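Local coordinates for protein nicking enzyme (Staphylococcus aureus, PDB 4HTE) that probably nicks plasmid DNA at the origin of transfer to start conjugation, represented here by its all-helical C-terminal domain, at residues Leu14-Met20 with Gln91-Phe95; Tyr222-Ile226 with Lys248-Ile252; Gln287-Leu291 with Ile311-Leu315. All coordinates share one frame; numbering follows the deposited sequence.

Contact 1. Residues Leu14-Met20 with Gln91-Phe95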
loop_
_atom_site.group_PDB
_atom_site.type_symbol
_atom_site.label_atom_id
_atom_site.label_comp_id
_atom_site.label_asym_id
_atom_site.label_seq_id
_atom_site.Cartn_x
_atom_site.Cartn_y
_atom_site.Cartn_z
ATOM N N LEU A 14 20.179 -5.583 -26.061
ATOM C CA LEU A 14 19.699 -4.203 -26.117
ATOM C C LEU A 14 20.023 -3.440 -24.840
ATOM O O LEU A 14 20.175 -4.035 -23.774
ATOM C CB LEU A 14 18.189 -4.180 -26.344
ATOM C CG LEU A 14 17.709 -4.692 -27.700
ATOM C CD1 LEU A 14 16.192 -4.791 -27.727
ATOM C CD2 LEU A 14 18.213 -3.790 -28.818
ATOM N N ASN A 15 20.118 -2.118 -24.958
ATOM C CA ASN A 15 20.372 -1.257 -23.809
ATOM C C ASN A 15 19.295 -0.180 -23.670
ATOM O O ASN A 15 18.467 0.003 -24.560
ATOM C CB ASN A 15 21.762 -0.619 -23.908
ATOM C CG ASN A 15 21.820 0.516 -24.915
ATOM O OD1 ASN A 15 21.049 0.557 -25.874
ATOM N ND2 ASN A 15 22.744 1.445 -24.700
ATOM N N ALA A 16 19.325 0.535 -22.550
ATOM C CA ALA A 16 18.280 1.494 -22.197
ATOM C C ALA A 16 17.934 2.488 -23.307
ATOM O O ALA A 16 16.783 2.904 -23.426
ATOM C CB ALA A 16 18.682 2.245 -20.941
ATOM N N PHE A 17 18.921 2.870 -24.113
ATOM C CA PHE A 17 18.722 3.909 -25.125
ATOM C C PHE A 17 18.405 3.346 -26.509
ATOM O O PHE A 17 18.458 4.066 -27.508
ATOM C CB PHE A 17 19.951 4.820 -25.196
ATOM C CG PHE A 17 20.068 5.763 -24.034
ATOM C CD1 PHE A 17 20.269 5.281 -22.751
ATOM C CD2 PHE A 17 19.976 7.131 -24.223
ATOM C CE1 PHE A 17 20.373 6.144 -21.678
ATOM C CE2 PHE A 17 20.081 8.002 -23.153
ATOM C CZ PHE A 17 20.280 7.507 -21.879
ATOM N N SER A 18 18.067 2.062 -26.566
ATOM C CA SER A 18 17.679 1.435 -27.822
ATOM C C SER A 18 16.364 2.026 -28.318
ATOM O O SER A 18 15.470 2.320 -27.525
ATOM C CB SER A 18 17.536 -0.078 -27.640
ATOM O OG SER A 18 18.778 -0.674 -27.310
ATOM N N TYR A 19 16.254 2.200 -29.631
ATOM C CA TYR A 19 15.034 2.715 -30.248
ATOM C C TYR A 19 14.742 4.161 -29.844
ATOM O O TYR A 19 13.626 4.647 -30.034
ATOM C CB TYR A 19 13.830 1.849 -29.869
ATOM C CG TYR A 19 14.040 0.365 -30.050
ATOM C CD1 TYR A 19 14.156 -0.189 -31.315
ATOM C CD2 TYR A 19 14.102 -0.484 -28.954
ATOM C CE1 TYR A 19 14.341 -1.545 -31.485
ATOM C CE2 TYR A 19 14.286 -1.843 -29.114
ATOM C CZ TYR A 19 14.405 -2.369 -30.382
ATOM O OH TYR A 19 14.589 -3.723 -30.544
HETATM N N MSE A 20 15.738 4.848 -29.291
HETATM C CA MSE A 20 15.535 6.209 -28.804
HETATM C C MSE A 20 16.351 7.234 -29.571
HETATM O O MSE A 20 17.581 7.181 -29.579
HETATM C CB MSE A 20 15.906 6.299 -27.327
HETATM C CG MSE A 20 14.721 6.436 -26.402
HETATM SE SE MSE A 20 15.278 6.989 -24.623
HETATM C CE MSE A 20 15.542 8.889 -24.938
ATOM N N GLN A 91 9.426 4.946 -27.316
ATOM C CA GLN A 91 10.394 3.866 -27.188
ATOM C C GLN A 91 9.713 2.516 -26.991
ATOM O O GLN A 91 10.162 1.502 -27.527
ATOM C CB GLN A 91 11.337 4.135 -26.018
ATOM C CG GLN A 91 12.426 3.094 -25.868
ATOM C CD GLN A 91 13.368 3.410 -24.731
ATOM O OE1 GLN A 91 13.182 4.388 -24.009
ATOM N NE2 GLN A 91 14.387 2.582 -24.565
ATOM N N ALA A 92 8.632 2.508 -26.218
ATOM C CA ALA A 92 7.897 1.279 -25.941
ATOM C C ALA A 92 7.210 0.761 -27.200
ATOM O O ALA A 92 7.315 -0.420 -27.535
ATOM C CB ALA A 92 6.877 1.511 -24.832
ATOM N N GLY A 93 6.509 1.651 -27.896
ATOM C CA GLY A 93 5.826 1.286 -29.124
ATOM C C GLY A 93 6.767 0.599 -30.092
ATOM O O GLY A 93 6.478 -0.491 -30.584
ATOM N N ILE A 94 7.902 1.240 -30.359
ATOM C CA ILE A 94 8.912 0.672 -31.242
ATOM C C ILE A 94 9.361 -0.677 -30.701
ATOM O O ILE A 94 9.397 -1.670 -31.426
ATOM C CB ILE A 94 10.155 1.582 -31.360
ATOM C CG1 ILE A 94 9.777 2.962 -31.908
ATOM C CG2 ILE A 94 11.202 0.933 -32.259
ATOM C CD1 ILE A 94 10.920 3.962 -31.895
ATOM N N PHE A 95 9.700 -0.700 -29.416
ATOM C CA PHE A 95 10.201 -1.904 -28.769
ATOM C C PHE A 95 9.283 -3.101 -28.997
ATOM O O PHE A 95 9.750 -4.209 -29.259
ATOM C CB PHE A 95 10.366 -1.667 -27.268
ATOM C CG PHE A 95 10.788 -2.889 -26.507
ATOM C CD1 PHE A 95 9.848 -3.810 -26.073
ATOM C CD2 PHE A 95 12.124 -3.119 -26.227
ATOM C CE1 PHE A 95 10.232 -4.935 -25.374
ATOM C CE2 PHE A 95 12.514 -4.244 -25.528
ATOM C CZ PHE A 95 11.565 -5.153 -25.100
#
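Q91 and Y19 are the main points at which the loop ahead of helix 22-35 is fastened to helix 64-99, within the middle helical domain of the C-terminal part of the nickase. The loop folds as two overlapping beta turns, type I over N15-S18 and type II over F17-M20, and Q91 reaches in among their carbonyl groups. Its side chain leaves the helix with CG opposite the backbone N (chi1 -177°) and then runs extended. Q91 CB lies 4.1 Å from M20 CG, of a selenomethionine; Q91 CG comes within 3.6 Å of S18 O. At the tip, the two halves of the amide part company. Q91 OE1 rests 3.4 Å from M20 SE, a van der Waals neighbour, whereas Q91 NE2 donates to A16 O at 2.7 Å. That bond is somewhat bent (145° at the hydrogen), the donor standing 33° out of the A16 carbonyl plane, and it ties the first turn to the helix. Y19, with positive phi at the third position of the type II turn, packs one turn further along helix 64-99, on I94 and F95. The Y19 and I94 side chains pass one another head to tail, Y19 CD1 beside I94 CG2, while Y19 CE2 is 3.8 Å from F95 CD2. M20 also touches V87 and L28, and L120 of helix 109-122 covers Q91 and F95. F95 also meets L14, whose CD1 stands 4.3 Å from F95 CE2. One face of the Y19 ring is covered by the helix backbone: F95 CA sits 4.0 Å above its plane, displaced from the ring centre.

Contact 2. Residues Tyr222-Ile226 with Lys248-Ile252; sequences YDVQI and KQQLI
Y222 lies against I252 where helices 198-227 and 245-269 pack, two helices joined through the short helix 233-242, which also touches D223. The two segments cross at 52°, their axes 10.7 Å apart at closest approach. The aromatic contact is a CH-pi interaction: I252 CG1 stands 3.7 Å from the Y222 ring centroid, nearly on the ring normal. Apolar contacts continue one turn on. I226 fits between L251 and I252, with CG2 3.5 Å from L251 CD2 and CG1 3.9 Å from I252 CD1, while its CD1 reaches back to K248 CB. Charge closes one flank. The extended K248 chain brings NZ to D223 OD1 at 2.7 Å, using the syn lone pair of the carboxylate; E219 forms a second salt bridge with the same ammonium, so the lysine is shared by two acids of helix 198-227. Polar contact at the other flank is looser. Q249 bends at chi2 (84°), which turns its amide toward the tyrosine hydroxyl, but its OE1 is held more firmly by L159 N and S158 OG. Its NE2 gives Y222 OH a weak, strongly bent bond at 2.6 Å.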
loop_
_atom_site.group_PDB
_atom_site.type_symbol
_atom_site.label_atom_id
_atom_site.label_comp_id
_atom_site.label_asym_id
_atom_site.label_seq_id
_atom_site.Cartn_x
_atom_site.Cartn_y
_atom_site.Cartn_z
ATOM N N TYR A 222 -4.558 -6.443 -3.122
ATOM C CA TYR A 222 -4.767 -7.733 -2.480
ATOM C C TYR A 222 -5.030 -8.787 -3.548
ATOM O O TYR A 222 -4.361 -9.819 -3.593
ATOM C CB TYR A 222 -5.944 -7.675 -1.501
ATOM C CG TYR A 222 -5.642 -7.000 -0.174
ATOM C CD1 TYR A 222 -4.414 -6.395 0.069
ATOM C CD2 TYR A 222 -6.589 -6.985 0.845
ATOM C CE1 TYR A 222 -4.144 -5.782 1.284
ATOM C CE2 TYR A 222 -6.327 -6.378 2.062
ATOM C CZ TYR A 222 -5.105 -5.777 2.275
ATOM O OH TYR A 222 -4.849 -5.177 3.488
ATOM N N ASP A 223 -6.000 -8.505 -4.413
ATOM C CA ASP A 223 -6.407 -9.438 -5.459
ATOM C C ASP A 223 -5.209 -10.095 -6.136
ATOM O O ASP A 223 -5.194 -11.310 -6.345
ATOM C CB ASP A 223 -7.258 -8.718 -6.510
ATOM C CG ASP A 223 -8.667 -8.432 -6.027
ATOM O OD1 ASP A 223 -9.176 -9.201 -5.183
ATOM O OD2 ASP A 223 -9.267 -7.439 -6.495
ATOM N N VAL A 224 -4.208 -9.289 -6.477
ATOM C CA VAL A 224 -3.021 -9.792 -7.162
ATOM C C VAL A 224 -2.250 -10.755 -6.266
ATOM O O VAL A 224 -1.739 -11.774 -6.731
ATOM C CB VAL A 224 -2.090 -8.641 -7.619
ATOM C CG1 VAL A 224 -1.563 -7.858 -6.429
ATOM C CG2 VAL A 224 -0.938 -9.179 -8.452
ATOM N N GLN A 225 -2.179 -10.433 -4.977
ATOM C CA GLN A 225 -1.489 -11.285 -4.016
ATOM C C GLN A 225 -2.237 -12.599 -3.823
ATOM O O GLN A 225 -1.641 -13.676 -3.851
ATOM C CB GLN A 225 -1.352 -10.575 -2.666
ATOM C CG GLN A 225 -0.397 -9.395 -2.669
ATOM C CD GLN A 225 -0.299 -8.726 -1.310
ATOM O OE1 GLN A 225 -0.498 -7.517 -1.185
ATOM N NE2 GLN A 225 0.009 -9.510 -0.283
ATOM N N ILE A 226 -3.549 -12.500 -3.636
ATOM C CA ILE A 226 -4.372 -13.660 -3.321
ATOM C C ILE A 226 -4.401 -14.635 -4.495
ATOM O O ILE A 226 -4.604 -15.836 -4.309
ATOM C CB ILE A 226 -5.811 -13.243 -2.942
ATOM C CG1 ILE A 226 -5.782 -12.282 -1.749
ATOM C CG2 ILE A 226 -6.657 -14.468 -2.615
ATOM C CD1 ILE A 226 -7.144 -11.825 -1.280
ATOM N N LYS A 248 -11.305 -10.397 2.456
ATOM C CA LYS A 248 -10.012 -10.499 1.786
ATOM C C LYS A 248 -8.869 -10.109 2.723
ATOM O O LYS A 248 -7.815 -10.746 2.725
ATOM C CB LYS A 248 -9.987 -9.631 0.523
ATOM C CG LYS A 248 -10.828 -10.177 -0.620
ATOM C CD LYS A 248 -10.807 -9.257 -1.831
ATOM C CE LYS A 248 -11.716 -9.769 -2.937
ATOM N NZ LYS A 248 -11.660 -8.922 -4.160
ATOM N N GLN A 249 -9.081 -9.065 3.521
ATOM C CA GLN A 249 -8.077 -8.623 4.485
ATOM C C GLN A 249 -7.773 -9.732 5.483
ATOM O O GLN A 249 -6.613 -10.008 5.785
ATOM C CB GLN A 249 -8.565 -7.383 5.235
ATOM C CG GLN A 249 -7.624 -6.912 6.336
ATOM C CD GLN A 249 -6.509 -6.029 5.815
ATOM O OE1 GLN A 249 -6.683 -4.823 5.657
ATOM N NE2 GLN A 249 -5.356 -6.628 5.541
ATOM N N GLN A 250 -8.826 -10.360 5.996
ATOM C CA GLN A 250 -8.680 -11.436 6.968
ATOM C C GLN A 250 -7.777 -12.542 6.431
ATOM O O GLN A 250 -7.069 -13.199 7.194
ATOM C CB GLN A 250 -10.045 -12.013 7.339
ATOM C CG GLN A 250 -10.953 -11.032 8.058
ATOM C CD GLN A 250 -12.284 -11.641 8.439
ATOM O OE1 GLN A 250 -12.601 -12.768 8.052
ATOM N NE2 GLN A 250 -13.076 -10.898 9.203
ATOM N N LEU A 251 -7.809 -12.746 5.118
ATOM C CA LEU A 251 -6.945 -13.737 4.488
ATOM C C LEU A 251 -5.503 -13.255 4.482
ATOM O O LEU A 251 -4.597 -13.988 4.870
ATOM C CB LEU A 251 -7.398 -14.028 3.055
ATOM C CG LEU A 251 -6.554 -15.079 2.326
ATOM C CD1 LEU A 251 -6.758 -16.461 2.934
ATOM C CD2 LEU A 251 -6.867 -15.093 0.840
ATOM N N ILE A 252 -5.292 -12.023 4.035
ATOM C CA ILE A 252 -3.955 -11.450 4.015
ATOM C C ILE A 252 -3.343 -11.563 5.403
ATOM O O ILE A 252 -2.233 -12.067 5.563
ATOM C CB ILE A 252 -3.973 -9.972 3.591
ATOM C CG1 ILE A 252 -4.501 -9.831 2.161
ATOM C CG2 ILE A 252 -2.580 -9.375 3.693
ATOM C CD1 ILE A 252 -3.696 -10.586 1.125
#

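Contact 3. Residues Gln287-Leu291 with Ile311-Leu315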
loop_
_atom_site.group_PDB
_atom_site.type_symbol
_atom_site.label_atom_id
_atom_site.label_comp_id
_atom_site.label_asym_id
_atom_site.label_seq_id
_atom_site.Cartn_x
_atom_site.Cartn_y
_atom_site.Cartn_z
ATOM N N GLN A 287 4.423 -15.407 28.339
ATOM C CA GLN A 287 5.190 -14.176 28.173
ATOM C C GLN A 287 4.280 -12.976 27.936
ATOM O O GLN A 287 4.448 -11.928 28.555
ATOM C CB GLN A 287 6.177 -14.311 27.015
ATOM C CG GLN A 287 7.272 -15.328 27.256
ATOM C CD GLN A 287 8.155 -14.974 28.440
ATOM O OE1 GLN A 287 9.138 -14.246 28.298
ATOM N NE2 GLN A 287 7.806 -15.486 29.616
ATOM N N VAL A 288 3.321 -13.130 27.034
ATOM C CA VAL A 288 2.346 -12.084 26.792
ATOM C C VAL A 288 1.759 -11.605 28.117
ATOM O O VAL A 288 1.580 -10.406 28.333
ATOM C CB VAL A 288 1.221 -12.590 25.883
ATOM C CG1 VAL A 288 0.052 -11.639 25.917
ATOM C CG2 VAL A 288 1.733 -12.770 24.463
ATOM N N LYS A 289 1.468 -12.550 29.006
ATOM C CA LYS A 289 0.926 -12.228 30.319
ATOM C C LYS A 289 1.931 -11.412 31.130
ATOM O O LYS A 289 1.550 -10.513 31.880
ATOM C CB LYS A 289 0.559 -13.508 31.071
ATOM N N LEU A 290 3.212 -11.733 30.978
ATOM C CA LEU A 290 4.280 -11.024 31.684
ATOM C C LEU A 290 4.372 -9.559 31.269
ATOM O O LEU A 290 4.611 -8.685 32.104
ATOM C CB LEU A 290 5.630 -11.707 31.441
ATOM C CG LEU A 290 6.025 -12.860 32.368
ATOM C CD1 LEU A 290 6.900 -12.342 33.496
ATOM C CD2 LEU A 290 4.808 -13.586 32.926
ATOM N N LEU A 291 4.194 -9.291 29.980
ATOM C CA LEU A 291 4.276 -7.928 29.470
ATOM C C LEU A 291 3.081 -7.102 29.931
ATOM O O LEU A 291 3.248 -6.005 30.461
ATOM C CB LEU A 291 4.363 -7.930 27.945
ATOM C CG LEU A 291 5.617 -8.588 27.368
ATOM C CD1 LEU A 291 5.241 -9.705 26.409
ATOM C CD2 LEU A 291 6.484 -7.560 26.668
ATOM N N ILE A 311 11.937 -9.163 26.492
ATOM C CA ILE A 311 10.996 -10.244 26.230
ATOM C C ILE A 311 10.466 -10.171 24.803
ATOM O O ILE A 311 10.447 -11.176 24.094
ATOM C CB ILE A 311 9.818 -10.228 27.226
ATOM C CG1 ILE A 311 10.321 -10.574 28.629
ATOM C CG2 ILE A 311 8.736 -11.213 26.792
ATOM C CD1 ILE A 311 9.230 -10.763 29.656
ATOM N N GLN A 312 10.037 -8.983 24.387
ATOM C CA GLN A 312 9.544 -8.787 23.030
ATOM C C GLN A 312 10.602 -9.212 22.023
ATOM O O GLN A 312 10.335 -10.003 21.120
ATOM C CB GLN A 312 9.180 -7.323 22.790
ATOM C CG GLN A 312 7.912 -6.865 23.491
ATOM C CD GLN A 312 7.344 -5.592 22.888
ATOM O OE1 GLN A 312 7.711 -5.197 21.780
ATOM N NE2 GLN A 312 6.435 -4.948 23.612
ATOM N N LYS A 313 11.804 -8.672 22.185
ATOM C CA LYS A 313 12.919 -8.989 21.305
ATOM C C LYS A 313 13.072 -10.494 21.136
ATOM O O LYS A 313 13.183 -10.992 20.015
ATOM C CB LYS A 313 14.206 -8.387 21.866
ATOM C CG LYS A 313 15.479 -8.943 21.263
ATOM C CD LYS A 313 16.658 -8.048 21.584
ATOM C CE LYS A 313 17.972 -8.719 21.230
ATOM N NZ LYS A 313 18.399 -9.702 22.261
ATOM N N LYS A 314 13.075 -11.214 22.252
ATOM C CA LYS A 314 13.226 -12.664 22.219
ATOM C C LYS A 314 12.063 -13.311 21.474
ATOM O O LYS A 314 12.271 -14.069 20.531
ATOM C CB LYS A 314 13.305 -13.228 23.636
ATOM C CG LYS A 314 13.849 -14.640 23.697
ATOM C CD LYS A 314 13.417 -15.344 24.966
ATOM C CE LYS A 314 14.263 -16.574 25.235
ATOM N NZ LYS A 314 13.704 -17.398 26.341
ATOM N N LEU A 315 10.843 -13.007 21.907
ATOM C CA LEU A 315 9.638 -13.541 21.278
ATOM C C LEU A 315 9.692 -13.431 19.758
ATOM O O LEU A 315 9.442 -14.403 19.047
ATOM C CB LEU A 315 8.406 -12.796 21.792
ATOM C CG LEU A 315 7.957 -13.109 23.218
ATOM C CD1 LEU A 315 6.874 -12.136 23.655
ATOM C CD2 LEU A 315 7.463 -14.543 23.325
#
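I311 is the central side chain between helices 278-293 and 302-319, meeting Q287, L290 and L291 with its two branches. CG2 points between the first and last of these: it lies 3.4 Å from Q287 OE1 and 3.8 Å from L291 CD1. The longer branch ends in CD1, which packs 4.1 Å from L290 CB at the more exposed border. L291 and I311 run alongside each other in opposite senses, whereas L291 and L315 approach tip to tip, CD1 to CD1 at 4.0 Å. The other methyl of L291, CD2, rests 3.6 Å from Q312 CG, on the aliphatic part of that glutamine. L315 CD2 in turn lies 3.9 Å from Q287 CB, so L315 spans one helical turn of the facing helix, from Q287 to L291.

Q287 bends at chi2 (-62°), folding its amide back so that OE1 comes over the I311 branches, where its neighbours across the contact are carbon atoms. Just outside this apolar seam, K314 NZ is hydrogen-bonded to the hydroxyl of Y283, a polar link between the same two helices, one turn before Q287. D320, just after helix 302-319, and D328 bind calcium in this protein; the L315 side chain is about 8 Å from the side chains of D320 and of D328, so it lies near the site rather than in it. The arrangement is an antiparallel helical hairpin, the segment axes 10.8 Å apart at 156°. The loop after helix 302-319 touches its other flank, F321 meeting V288 while Y323 and S324 meet Q312, and leads into helix 327-339, which carries D328.

From the N terminus, contact 1 comes first: it returns helix 64-99 to the loop that opens the chain and so closes 70 intervening residues, mostly helix. Contact 2 follows much later, bringing helices 198-227 and 245-269 together across the 21 residues that hold helix 233-242. Contact 3 closes the shortest loop, 19 residues between helices 278-293 and 302-319. The three stand in series; none nests in or crosses another. Helices 245-269 and 278-293 are consecutive, which relates contacts 2 and 3, centred 29 Å apart. Contacts 1 and 3 lie on opposite sides of the chain's centre, 55 Å between their centres, with contact 2 nearer the middle.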